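Local atomic coordinates of spike protein P5 (Enterobacteria phage PRD1, PDB entry 1YQ5), a protein that forms, together with proteins P31 and P2, the spike complexes at the five-fold vertices of the phage capsid and is essential for infectivity. Residues A[28-33]-A[46-51]; A[7-12]-A[32-37]. One frame throughout, in Å; residues are numbered along the deposited sequence.

Contact 1: A[28-33]-A[46-51]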
# COMPACT_ATOMS: atom_id res chain seq x y z
N ASP A 28 -3.97 -18.42 9.26
CA ASP A 28 -4.59 -17.20 9.73
C ASP A 28 -4.37 -16.95 11.22
O ASP A 28 -4.40 -17.87 12.03
CB ASP A 28 -6.08 -17.20 9.39
CG ASP A 28 -6.32 -17.22 7.89
OD1 ASP A 28 -5.50 -16.62 7.16
OD2 ASP A 28 -7.32 -17.82 7.44
N PHE A 29 -4.14 -15.69 11.55
CA PHE A 29 -3.86 -15.27 12.93
C PHE A 29 -5.06 -15.11 13.85
O PHE A 29 -6.09 -14.55 13.47
CB PHE A 29 -3.10 -13.93 12.92
CG PHE A 29 -1.74 -13.99 12.30
CD1 PHE A 29 -1.21 -12.88 11.66
CD2 PHE A 29 -0.96 -15.14 12.40
CE1 PHE A 29 0.07 -12.90 11.13
CE2 PHE A 29 0.33 -15.17 11.87
CZ PHE A 29 0.85 -14.04 11.23
N ASP A 30 -4.89 -15.59 15.08
CA ASP A 30 -5.89 -15.45 16.13
C ASP A 30 -5.51 -14.09 16.71
O ASP A 30 -4.44 -13.97 17.31
CB ASP A 30 -5.70 -16.54 17.18
CG ASP A 30 -6.57 -16.33 18.41
OD1 ASP A 30 -6.84 -15.17 18.79
OD2 ASP A 30 -6.99 -17.35 19.00
N LEU A 31 -6.35 -13.08 16.54
CA LEU A 31 -6.02 -11.74 17.04
C LEU A 31 -6.69 -11.36 18.36
O LEU A 31 -6.64 -10.19 18.77
CB LEU A 31 -6.36 -10.69 15.98
CG LEU A 31 -5.67 -10.83 14.62
CD1 LEU A 31 -6.18 -9.74 13.68
CD2 LEU A 31 -4.16 -10.72 14.80
N SER A 32 -7.31 -12.33 19.03
CA SER A 32 -7.99 -12.05 20.29
C SER A 32 -7.05 -11.46 21.35
O SER A 32 -7.45 -10.60 22.13
CB SER A 32 -8.65 -13.32 20.84
OG SER A 32 -7.68 -14.32 21.11
N GLY A 33 -5.81 -11.93 21.36
CA GLY A 33 -4.85 -11.45 22.33
C GLY A 33 -3.96 -10.30 21.87
O GLY A 33 -3.04 -9.91 22.57
N LYS A 46 -11.33 -6.97 17.23
CA LYS A 46 -10.43 -8.12 17.14
C LYS A 46 -11.12 -9.38 17.65
O LYS A 46 -11.96 -9.32 18.55
CB LYS A 46 -9.16 -7.85 17.95
CG LYS A 46 -9.39 -7.63 19.44
CD LYS A 46 -8.11 -7.14 20.13
CE LYS A 46 -8.33 -6.91 21.62
NZ LYS A 46 -7.14 -6.27 22.26
N SER A 47 -10.75 -10.52 17.08
CA SER A 47 -11.33 -11.80 17.49
C SER A 47 -10.35 -12.92 17.16
O SER A 47 -9.32 -12.69 16.53
CB SER A 47 -12.64 -12.06 16.76
OG SER A 47 -12.39 -12.58 15.46
N ALA A 48 -10.68 -14.13 17.59
CA ALA A 48 -9.84 -15.28 17.32
C ALA A 48 -9.78 -15.58 15.82
O ALA A 48 -8.88 -16.26 15.36
CB ALA A 48 -10.37 -16.50 18.08
N ALA A 49 -10.75 -15.05 15.07
CA ALA A 49 -10.81 -15.27 13.62
C ALA A 49 -10.06 -14.21 12.81
O ALA A 49 -9.63 -14.46 11.68
CB ALA A 49 -12.27 -15.33 13.17
N GLY A 50 -9.91 -13.02 13.38
CA GLY A 50 -9.22 -11.93 12.70
C GLY A 50 -9.86 -10.64 13.16
O GLY A 50 -9.96 -10.39 14.36
N ILE A 51 -10.30 -9.80 12.23
CA ILE A 51 -10.97 -8.57 12.61
C ILE A 51 -12.40 -8.64 12.08
O ILE A 51 -12.63 -8.71 10.87
CB ILE A 51 -10.27 -7.32 12.04
CG1 ILE A 51 -8.89 -7.16 12.67
CG2 ILE A 51 -11.11 -6.07 12.33
CD1 ILE A 51 -8.13 -5.93 12.21
O HOH W 1 -7.01 -13.89 10.90

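Contact 2: A[7-12]-A[32-37]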
# COMPACT_ATOMS: atom_id res chain seq x y z
N LEU A 7 -9.46 0.16 13.69
CA LEU A 7 -8.85 -0.67 14.71
C LEU A 7 -7.38 -0.86 14.34
O LEU A 7 -7.07 -1.23 13.21
CB LEU A 7 -9.55 -2.03 14.78
CG LEU A 7 -9.01 -2.99 15.84
CD1 LEU A 7 -9.22 -2.38 17.22
CD2 LEU A 7 -9.72 -4.34 15.75
N SER A 8 -6.49 -0.58 15.28
CA SER A 8 -5.06 -0.73 15.06
C SER A 8 -4.53 -1.67 16.14
O SER A 8 -4.75 -1.45 17.33
CB SER A 8 -4.37 0.64 15.13
OG SER A 8 -3.00 0.53 14.77
N LEU A 9 -3.84 -2.72 15.71
CA LEU A 9 -3.32 -3.71 16.64
C LEU A 9 -1.82 -3.95 16.52
O LEU A 9 -1.23 -3.77 15.45
CB LEU A 9 -4.03 -5.05 16.41
CG LEU A 9 -5.56 -5.06 16.30
CD1 LEU A 9 -6.02 -6.42 15.81
CD2 LEU A 9 -6.18 -4.73 17.65
N MSE A 10 -1.22 -4.37 17.63
CA MSE A 10 0.19 -4.70 17.67
C MSE A 10 0.19 -6.17 18.09
O MSE A 10 -0.27 -6.52 19.18
CB MSE A 10 0.93 -3.83 18.68
CG MSE A 10 2.46 -3.90 18.57
SE MSE A 10 3.19 -5.51 19.35
CE MSE A 10 3.03 -4.97 21.20
N TYR A 11 0.71 -7.02 17.21
CA TYR A 11 0.75 -8.47 17.40
C TYR A 11 2.20 -8.95 17.57
O TYR A 11 3.06 -8.64 16.74
CB TYR A 11 0.12 -9.10 16.15
CG TYR A 11 -0.36 -10.53 16.26
CD1 TYR A 11 -1.29 -10.91 17.22
CD2 TYR A 11 0.03 -11.47 15.31
CE1 TYR A 11 -1.82 -12.20 17.24
CE2 TYR A 11 -0.50 -12.77 15.31
CZ TYR A 11 -1.42 -13.12 16.28
OH TYR A 11 -1.97 -14.39 16.26
N SER A 12 2.46 -9.69 18.64
CA SER A 12 3.80 -10.21 18.91
C SER A 12 3.67 -11.48 19.75
O SER A 12 2.57 -11.86 20.13
CB SER A 12 4.61 -9.19 19.70
OG SER A 12 4.10 -9.06 21.02
N SER A 32 -7.31 -12.33 19.03
CA SER A 32 -7.99 -12.05 20.29
C SER A 32 -7.05 -11.46 21.35
O SER A 32 -7.45 -10.60 22.13
CB SER A 32 -8.65 -13.32 20.84
OG SER A 32 -7.68 -14.32 21.11
N GLY A 33 -5.81 -11.93 21.36
CA GLY A 33 -4.85 -11.45 22.33
C GLY A 33 -3.96 -10.30 21.87
O GLY A 33 -3.04 -9.91 22.57
N ALA A 34 -4.24 -9.77 20.68
CA ALA A 34 -3.44 -8.66 20.16
C ALA A 34 -3.65 -7.41 21.01
O ALA A 34 -4.71 -7.22 21.61
CB ALA A 34 -3.82 -8.37 18.71
N LEU A 35 -2.63 -6.56 21.07
CA LEU A 35 -2.72 -5.33 21.84
C LEU A 35 -3.43 -4.27 21.00
O LEU A 35 -3.02 -3.99 19.87
CB LEU A 35 -1.32 -4.83 22.22
CG LEU A 35 -1.24 -3.45 22.89
CD1 LEU A 35 -2.00 -3.47 24.21
CD2 LEU A 35 0.21 -3.07 23.12
N THR A 36 -4.48 -3.67 21.54
CA THR A 36 -5.19 -2.63 20.80
C THR A 36 -4.45 -1.31 20.97
O THR A 36 -4.35 -0.78 22.07
CB THR A 36 -6.64 -2.49 21.29
OG1 THR A 36 -7.33 -3.72 21.08
CG2 THR A 36 -7.36 -1.37 20.54
N VAL A 37 -3.90 -0.80 19.87
CA VAL A 37 -3.16 0.45 19.89
C VAL A 37 -4.11 1.63 19.77
O VAL A 37 -3.90 2.68 20.38
CB VAL A 37 -2.16 0.50 18.72
CG1 VAL A 37 -1.46 1.86 18.69
CG2 VAL A 37 -1.13 -0.62 18.88

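Contact 1: A[28-33]-A[46-51]
Lys46 runs beside the backbone carbonyls of Leu31 and Ser32. Lys46 CB lies 3.5 Å from Leu31 O, CG and CD stay close to that same oxygen, and Lys46 CE comes 3.8 Å from Ser32 O. Beyond CG the chain is extended, and NZ ends at Ala34 O and Thr36 OG1, at the start of strand 35-40. The neighbouring carbonyl, Ser47 O, takes the one direct hydrogen bond across the contact, from Leu31 N (3.0 Å); at 133° this bond is far from straight. Gly50 N reaches Ser47 O from the opposite face of its plane, within the tight turn that links strands 44-46 and 51-53. Ser47 OG, which also bonds Gln52, accepts from Ala49 N and Gly50 N, an ST turn and ST motif. Asp30 forms an Asx turn: CG is anti to the backbone N (chi1 172°), and OD1 accepts from Ser32 OG on its syn lone pair and from Ser32 N. Ala48 packs against this carboxylate, Ala48 CA 3.3 Å from Asp30 OD1 and its CB near Asp30 OD2. Asp30 CA is 3.2 Å from Ala48 O in a CA-H...O contact, 160° at the hydrogen. On the buried side, Leu31 CD1 rests on the backbone of Gly50 and meets Ile51 CG1 at 3.9 Å. A water donates to both Phe29 O and Ala49 O. Polar bonding between the two loops thus depends on backbone atoms and water, because the Asp30 and Ser47 side chains are spent on fixing their own turns.

Contact 2: A[7-12]-A[32-37]
Met10 O is gripped by two groups, Leu35 N at 3.0 Å and the hydroxyl of Thr15. The bond is returned by Met10 N to Leu35 O (2.9 Å), in the carbonyl plane, and the shortest polar bond between residues 7-12 and 32-37 runs from Val37 N to Ser8 O (2.8 Å), its donor tilted 26° from the carbonyl plane. Met10 and Leu35 are therefore an antiparallel hydrogen-bonded pair, next to Leu9 and Thr36 as a non-hydrogen-bonded one, where Leu9 CA-H also approaches Leu35 O. The side chains of Met10 and Leu35 share one face of the sheet. Met10, present as selenomethionine, is bent at both chi2 and chi3; the latter (-76°) places CE 3.9 Å from Leu35 CD2, while Met10 CB touches Val37 CG2. Leu9 and Thr36 are on the other face, where Leu9 CD2 lies 3.8 Å from Thr36 OG1. Thr36 CG2, anti to the backbone N, meets Leu7 CD1, the two side chains crossing at about a right angle. Ala34 CB points toward residues 7-12 and fits between Leu9 CB and Tyr11 CD1, lying oblique to the tyrosine ring. Val37 CB lies 3.5 Å from Ser8 O and near Ser8 OG, whose hydrogen bond goes to Thr139 on the neighbouring strand. Tyr108 of a second subunit packs on both Ser8 and Val37, placing this end of the pairing beside the trimer interface. At Val37 the chain turns a corner. Strand 35-40 is the outermost in its five-stranded sheet within this chain, so this short antiparallel pairing forms an edge of the beta jelly roll, consistent with a TNF-like fold for the C-terminal domain of the trimeric spike protein.

In the fold
Contact 1 and contact 2 follow directly on one another: the chain leaves the loop 28-33 through Ser32 and Gly33, shared by both, and enters the edge strand of contact 2. Their centres are about 9 Å apart. Two probable hydrogen bonds cross between them, Lys46 NZ to Ala34 O (2.7 Å) and Tyr11 OH to Asp30 O (2.7 Å), so each contact supplies one donor to the other. Phe29 CG meets Tyr11 CE2 at 3.5 Å, the ring planes at about 45°. Contact 1 thus leads from the sheet holding strands 44-46 and 51-53 to that holding strand 5-11, and contact 2 lies at the outer strand of the latter within this chain.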